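Local coordinates for CRISPR-associated protein, Cse2 family (Meiothermus ruber, PDB 3WA8) that probably serves as the CasB (Cse2) subunit of a type I-E CRISPR Cascade complex, binding G-rich crRNA sequence and helping to stabilise the R-loop, at residues Q122-S125 against I126-R129; R146-V149 against Q150-S154. All coordinates share one frame; numbering follows the deposited sequence.

Interaction 1. Residues Q122-S125 against I126-R129; sequences QSKS and IEQR
Ile-126 N turns back to Ser-123 to make the N-cap of helix 124-135, and the regular alpha-helical ladder then takes over, with Gln-128 N bonded to Lys-124 O and Arg-129 N to Ser-125 O, both at 2.9 Å. The cap uses two acceptors of one serine. Ser-123 OG receives Ile-126 N at 3.2 Å with an N-H...O angle of 152°. Ser-123 O takes the same N-H at 2.9 Å and less straight, with the donor standing 52° out of the carbonyl plane. Ile-126 N thus finds partners where no preceding turn can supply one, while the bond from Glu-127 N to Ser-123 O is the first, weak, rung of the helix. The end of Ile-126 folds back over the cap, its CD1 lying 4.0 Å from Ser-123 CB, and this buried side chain also packs on Leu-116 and Tyr-117 of helix 109-119. An alanine in place of Ser-123 would leave Ile-126 N with just the bent bond to the carbonyl and would probably make the start of the helix less well defined. On another flank, Lys-124 and Glu-127 run side by side, Lys-124 CG resting 3.7 Å from Glu-127 OE1. They form no salt bridge, for Lys-124 NZ stays 6.2 Å from Glu-127 OE1. With its CG opposite the backbone nitrogen (chi1 -167°) and an extended chain, Glu-127 instead carries its carboxylate to Tyr-188, whose OH is hydrogen-bonded to OE2. Gln-128 is also extended beyond CG, and its aliphatic part passes beside the carbonyl that its own N-H binds: Gln-128 CB lies 3.5 Å from Lys-124 O.

Interaction 2. Residues R146-V149 against Q150-S154; sequences RQMV and QLIES
Met-148 and Ile-152, one turn apart on helix 141-154, cross at an angle and meet through Met-148 CG and Ile-152 CD1, 3.8 Å apart. The methionine CG lies trans to its backbone nitrogen (chi1 -177°), and in Ile-152 the CG1 branch sits beside the backbone nitrogen (chi1 -66°), which brings its CD1 back along the helix to the methionine. Val-149 and Glu-153, also one turn apart, instead lie alongside and point the same way, with Val-149 CG1 4.0 Å from Glu-153 CG. The carboxylate of Glu-153 is held by two bonds, OE1 to Val-76 N and OE2 to Thr-75 OG1. Beneath these pairs the backbone keeps alpha-helical bonds, including Ile-152 N to Met-148 O at 2.7 Å and Glu-153 N to Val-149 O at 2.8 Å. The helix is packed on several flanks: Met-148 and Ile-152 touch Ile-113 of helix 109-119, Met-148 also reaches Phe-130 of helix 124-135, and Val-149 and Glu-153 meet Trp-162 of helix 162-170.

Along the chain from the N terminus, interaction 1 comes first, at the start of helix 124-135, and interaction 2 follows over the later two-thirds of helix 141-154. Each lies within one continuous stretch, so neither closes a long loop; they stand in series, without nesting or crossing. Their centres are 13 Å apart, and the main bridge between them is Arg-129. Its CG packs on Met-148 CE, while the guanidinium group runs past Gln-147 and Leu-151, with NH1 3.4 Å from Leu-151 CD1. Both contacts also rest on helix 109-119, where Ile-126, Leu-151 and Ile-152 all touch Leu-116, joining three successive helices of this all-helical protein.

Interaction 1. Residues Q122-S125 against I126-R129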
ATOM      1  N   GLN A 122      13.594   0.610  16.923  1.00 91.29           N
ATOM      2  CA  GLN A 122      14.445   1.164  15.862  1.00 87.28           C
ATOM      3  C   GLN A 122      15.298   0.042  15.281  1.00 86.79           C
ATOM      4  O   GLN A 122      16.525   0.167  15.188  1.00 87.85           O
ATOM      5  CB  GLN A 122      15.341   2.297  16.387  1.00 89.70           C
ATOM      6  CG  GLN A 122      14.683   3.215  17.406  1.00 93.28           C
ATOM      7  CD  GLN A 122      15.407   4.526  17.542  1.00 95.19           C
ATOM      8  OE1 GLN A 122      16.073   4.777  18.552  1.00100.59           O
ATOM      9  NE2 GLN A 122      15.303   5.374  16.516  1.00 90.74           N
ATOM     10  N   SER A 123      14.627  -1.048  14.905  1.00 85.50           N
ATOM     11  CA  SER A 123      15.275  -2.291  14.499  1.00 86.39           C
ATOM     12  C   SER A 123      15.919  -2.149  13.145  1.00 82.23           C
ATOM     13  O   SER A 123      15.238  -1.888  12.153  1.00 77.40           O
ATOM     14  CB  SER A 123      14.266  -3.441  14.468  1.00 86.58           C
ATOM     15  OG  SER A 123      14.349  -4.178  13.252  1.00 83.27           O
ATOM     16  N   LYS A 124      17.230  -2.351  13.091  1.00 84.88           N
ATOM     17  CA  LYS A 124      17.930  -2.181  11.830  1.00 82.38           C
ATOM     18  C   LYS A 124      17.469  -3.142  10.729  1.00 79.57           C
ATOM     19  O   LYS A 124      17.528  -2.807   9.539  1.00 76.53           O
ATOM     20  CB  LYS A 124      19.449  -2.127  12.013  1.00 86.00           C
ATOM     21  CG  LYS A 124      19.950  -0.671  12.067  1.00 86.54           C
ATOM     22  CD  LYS A 124      21.355  -0.566  12.664  1.00 93.68           C
ATOM     23  CE  LYS A 124      21.646   0.858  13.184  1.00 95.07           C
ATOM     24  NZ  LYS A 124      22.915   0.952  13.991  1.00 98.23           N
ATOM     25  N   SER A 125      16.949  -4.302  11.106  1.00 81.13           N
ATOM     26  CA  SER A 125      16.435  -5.178  10.086  1.00 78.73           C
ATOM     27  C   SER A 125      15.194  -4.578   9.389  1.00 73.74           C
ATOM     28  O   SER A 125      14.986  -4.810   8.198  1.00 71.23           O
ATOM     29  CB  SER A 125      16.196  -6.589  10.618  1.00 82.35           C
ATOM     30  OG  SER A 125      14.999  -6.650  11.355  1.00 83.42           O
ATOM     31  N   ILE A 126      14.372  -3.796  10.089  1.00 72.88           N
ATOM     32  CA  ILE A 126      13.235  -3.203   9.387  1.00 68.33           C
ATOM     33  C   ILE A 126      13.760  -2.131   8.440  1.00 65.67           C
ATOM     34  O   ILE A 126      13.254  -1.977   7.310  1.00 62.44           O
ATOM     35  CB  ILE A 126      12.096  -2.665  10.322  1.00 69.12           C
ATOM     36  CG1 ILE A 126      11.074  -3.767  10.639  1.00 70.28           C
ATOM     37  CG2 ILE A 126      11.302  -1.530   9.649  1.00 65.30           C
ATOM     38  CD1 ILE A 126      11.424  -4.617  11.835  1.00 77.72           C
ATOM     39  N   GLU A 127      14.793  -1.410   8.882  1.00 67.02           N
ATOM     40  CA  GLU A 127      15.338  -0.352   8.064  1.00 64.68           C
ATOM     41  C   GLU A 127      15.910  -0.942   6.797  1.00 63.89           C
ATOM     42  O   GLU A 127      15.703  -0.403   5.706  1.00 61.59           O
ATOM     43  CB  GLU A 127      16.407   0.404   8.802  1.00 67.44           C
ATOM     44  CG  GLU A 127      16.798   1.693   8.132  1.00 65.77           C
ATOM     45  CD  GLU A 127      17.833   2.422   8.923  1.00 70.02           C
ATOM     46  OE1 GLU A 127      18.554   1.748   9.688  1.00 74.89           O
ATOM     47  OE2 GLU A 127      17.928   3.660   8.796  1.00 70.64           O
ATOM     48  N   GLN A 128      16.601  -2.070   6.940  1.00 66.60           N
ATOM     49  CA  GLN A 128      17.181  -2.756   5.790  1.00 67.17           C
ATOM     50  C   GLN A 128      16.132  -3.312   4.841  1.00 63.76           C
ATOM     51  O   GLN A 128      16.182  -3.078   3.638  1.00 61.84           O
ATOM     52  CB  GLN A 128      18.154  -3.834   6.243  1.00 71.82           C
ATOM     53  CG  GLN A 128      19.553  -3.271   6.507  1.00 78.02           C
ATOM     54  CD  GLN A 128      20.384  -4.237   7.306  1.00 88.71           C
ATOM     55  OE1 GLN A 128      20.073  -5.441   7.351  1.00 93.95           O
ATOM     56  NE2 GLN A 128      21.441  -3.736   7.956  1.00 93.18           N
ATOM     57  N   ARG A 129      15.155  -4.011   5.400  1.00 63.60           N
ATOM     58  CA  ARG A 129      14.041  -4.503   4.619  1.00 61.02           C
ATOM     59  C   ARG A 129      13.401  -3.331   3.884  1.00 56.79           C
ATOM     60  O   ARG A 129      12.975  -3.481   2.733  1.00 55.29           O
ATOM     61  CB  ARG A 129      13.039  -5.253   5.495  1.00 61.79           C
ATOM     62  CG  ARG A 129      11.829  -5.770   4.733  1.00 62.28           C
ATOM     63  CD  ARG A 129      11.165  -6.945   5.450  1.00 68.21           C
ATOM     64  NE  ARG A 129      11.641  -8.235   4.964  1.00 72.21           N
ATOM     65  CZ  ARG A 129      11.666  -9.339   5.696  1.00 78.68           C
ATOM     66  NH1 ARG A 129      11.259  -9.308   6.959  1.00 82.33           N
ATOM     67  NH2 ARG A 129      12.121 -10.477   5.180  1.00 82.78           N
TER

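Interaction 2. Residues R146-V149 against Q150-S154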
ATOM      1  N   ARG A 146       4.607  -7.135  -0.127  1.00 52.28           N
ATOM      2  CA  ARG A 146       3.694  -8.048   0.500  1.00 53.28           C
ATOM      3  C   ARG A 146       4.287  -8.452   1.811  1.00 55.52           C
ATOM      4  O   ARG A 146       3.583  -8.524   2.808  1.00 57.40           O
ATOM      5  CB  ARG A 146       3.512  -9.250  -0.391  1.00 54.55           C
ATOM      6  CG  ARG A 146       2.386 -10.148  -0.050  1.00 56.88           C
ATOM      7  CD  ARG A 146       2.208 -11.017  -1.257  1.00 60.78           C
ATOM      8  NE  ARG A 146       1.673 -12.344  -0.955  1.00 64.59           N
ATOM      9  CZ  ARG A 146       1.991 -13.420  -1.668  1.00 68.78           C
ATOM     10  NH1 ARG A 146       2.863 -13.319  -2.675  1.00 69.72           N
ATOM     11  NH2 ARG A 146       1.455 -14.598  -1.375  1.00 71.84           N
ATOM     12  N   GLN A 147       5.590  -8.692   1.831  1.00 56.87           N
ATOM     13  CA  GLN A 147       6.269  -8.998   3.087  1.00 59.18           C
ATOM     14  C   GLN A 147       6.188  -7.828   4.081  1.00 57.89           C
ATOM     15  O   GLN A 147       6.005  -8.047   5.283  1.00 60.06           O
ATOM     16  CB  GLN A 147       7.724  -9.313   2.831  1.00 61.17           C
ATOM     17  CG  GLN A 147       8.053 -10.716   2.446  1.00 66.46           C
ATOM     18  CD  GLN A 147       9.552 -10.971   2.674  1.00 76.56           C
ATOM     19  OE1 GLN A 147      10.388 -10.039   2.541  1.00 76.41           O
ATOM     20  NE2 GLN A 147       9.903 -12.220   3.068  1.00 81.42           N
ATOM     21  N   MET A 148       6.340  -6.600   3.585  1.00 54.67           N
ATOM     22  CA  MET A 148       6.418  -5.434   4.457  1.00 54.37           C
ATOM     23  C   MET A 148       5.066  -5.127   5.101  1.00 54.33           C
ATOM     24  O   MET A 148       4.993  -4.931   6.338  1.00 56.15           O
ATOM     25  CB  MET A 148       6.941  -4.208   3.712  1.00 52.49           C
ATOM     26  CG  MET A 148       7.104  -2.997   4.608  1.00 52.55           C
ATOM     27  SD  MET A 148       8.353  -3.257   5.900  1.00 57.23           S
ATOM     28  CE  MET A 148       9.719  -2.420   5.120  1.00 56.09           C
ATOM     29  N   VAL A 149       4.017  -5.096   4.262  1.00 51.68           N
ATOM     30  CA  VAL A 149       2.628  -5.018   4.715  1.00 51.84           C
ATOM     31  C   VAL A 149       2.359  -6.066   5.784  1.00 55.45           C
ATOM     32  O   VAL A 149       1.808  -5.770   6.845  1.00 57.93           O
ATOM     33  CB  VAL A 149       1.637  -5.212   3.554  1.00 49.45           C
ATOM     34  CG1 VAL A 149       0.242  -5.363   4.049  1.00 47.98           C
ATOM     35  CG2 VAL A 149       1.689  -4.026   2.629  1.00 48.58           C
ATOM     36  N   GLN A 150       2.756  -7.295   5.512  1.00 56.86           N
ATOM     37  CA  GLN A 150       2.676  -8.329   6.514  1.00 61.92           C
ATOM     38  C   GLN A 150       3.347  -7.922   7.836  1.00 64.94           C
ATOM     39  O   GLN A 150       2.762  -8.091   8.908  1.00 68.32           O
ATOM     40  CB  GLN A 150       3.337  -9.579   5.982  1.00 63.95           C
ATOM     41  CG  GLN A 150       2.394 -10.560   5.398  1.00 68.10           C
ATOM     42  CD  GLN A 150       2.592 -11.870   6.093  1.00 78.81           C
ATOM     43  OE1 GLN A 150       3.418 -11.965   7.012  1.00 84.07           O
ATOM     44  NE2 GLN A 150       1.847 -12.897   5.677  1.00 81.90           N
ATOM     45  N   LEU A 151       4.573  -7.393   7.768  1.00 64.03           N
ATOM     46  CA  LEU A 151       5.225  -6.972   8.991  1.00 66.13           C
ATOM     47  C   LEU A 151       4.439  -5.862   9.646  1.00 65.73           C
ATOM     48  O   LEU A 151       4.107  -5.966  10.825  1.00 69.56           O
ATOM     49  CB  LEU A 151       6.676  -6.575   8.767  1.00 65.70           C
ATOM     50  CG  LEU A 151       7.655  -7.745   8.737  1.00 67.02           C
ATOM     51  CD1 LEU A 151       9.039  -7.244   8.429  1.00 66.98           C
ATOM     52  CD2 LEU A 151       7.651  -8.486  10.035  1.00 71.12           C
ATOM     53  N   ILE A 152       4.121  -4.828   8.881  1.00 61.29           N
ATOM     54  CA  ILE A 152       3.305  -3.738   9.377  1.00 61.88           C
ATOM     55  C   ILE A 152       2.029  -4.207  10.101  1.00 65.16           C
ATOM     56  O   ILE A 152       1.693  -3.676  11.169  1.00 68.32           O
ATOM     57  CB  ILE A 152       2.917  -2.807   8.241  1.00 57.85           C
ATOM     58  CG1 ILE A 152       4.155  -2.114   7.700  1.00 56.30           C
ATOM     59  CG2 ILE A 152       1.928  -1.766   8.708  1.00 58.43           C
ATOM     60  CD1 ILE A 152       3.998  -1.607   6.310  1.00 53.16           C
ATOM     61  N   GLU A 153       1.342  -5.203   9.530  1.00 65.08           N
ATOM     62  CA  GLU A 153       0.054  -5.702  10.052  1.00 68.03           C
ATOM     63  C   GLU A 153       0.217  -6.472  11.363  1.00 74.17           C
ATOM     64  O   GLU A 153      -0.726  -6.612  12.123  1.00 77.87           O
ATOM     65  CB  GLU A 153      -0.653  -6.573   9.006  1.00 65.80           C
ATOM     66  CG  GLU A 153      -1.116  -5.823   7.738  1.00 61.30           C
ATOM     67  CD  GLU A 153      -2.596  -5.460   7.734  1.00 63.03           C
ATOM     68  OE1 GLU A 153      -3.354  -5.961   8.584  1.00 67.91           O
ATOM     69  OE2 GLU A 153      -3.024  -4.691   6.852  1.00 62.26           O
ATOM     70  N   SER A 154       1.420  -6.962  11.630  1.00 76.59           N
ATOM     71  CA  SER A 154       1.747  -7.515  12.932  1.00 83.38           C
ATOM     72  C   SER A 154       1.628  -6.510  14.046  1.00 86.93           C
ATOM     73  O   SER A 154       1.297  -6.893  15.160  1.00 92.89           O
ATOM     74  CB  SER A 154       3.170  -8.062  12.959  1.00 85.07           C
ATOM     75  OG  SER A 154       3.245  -9.261  12.224  1.00 86.21           O
TER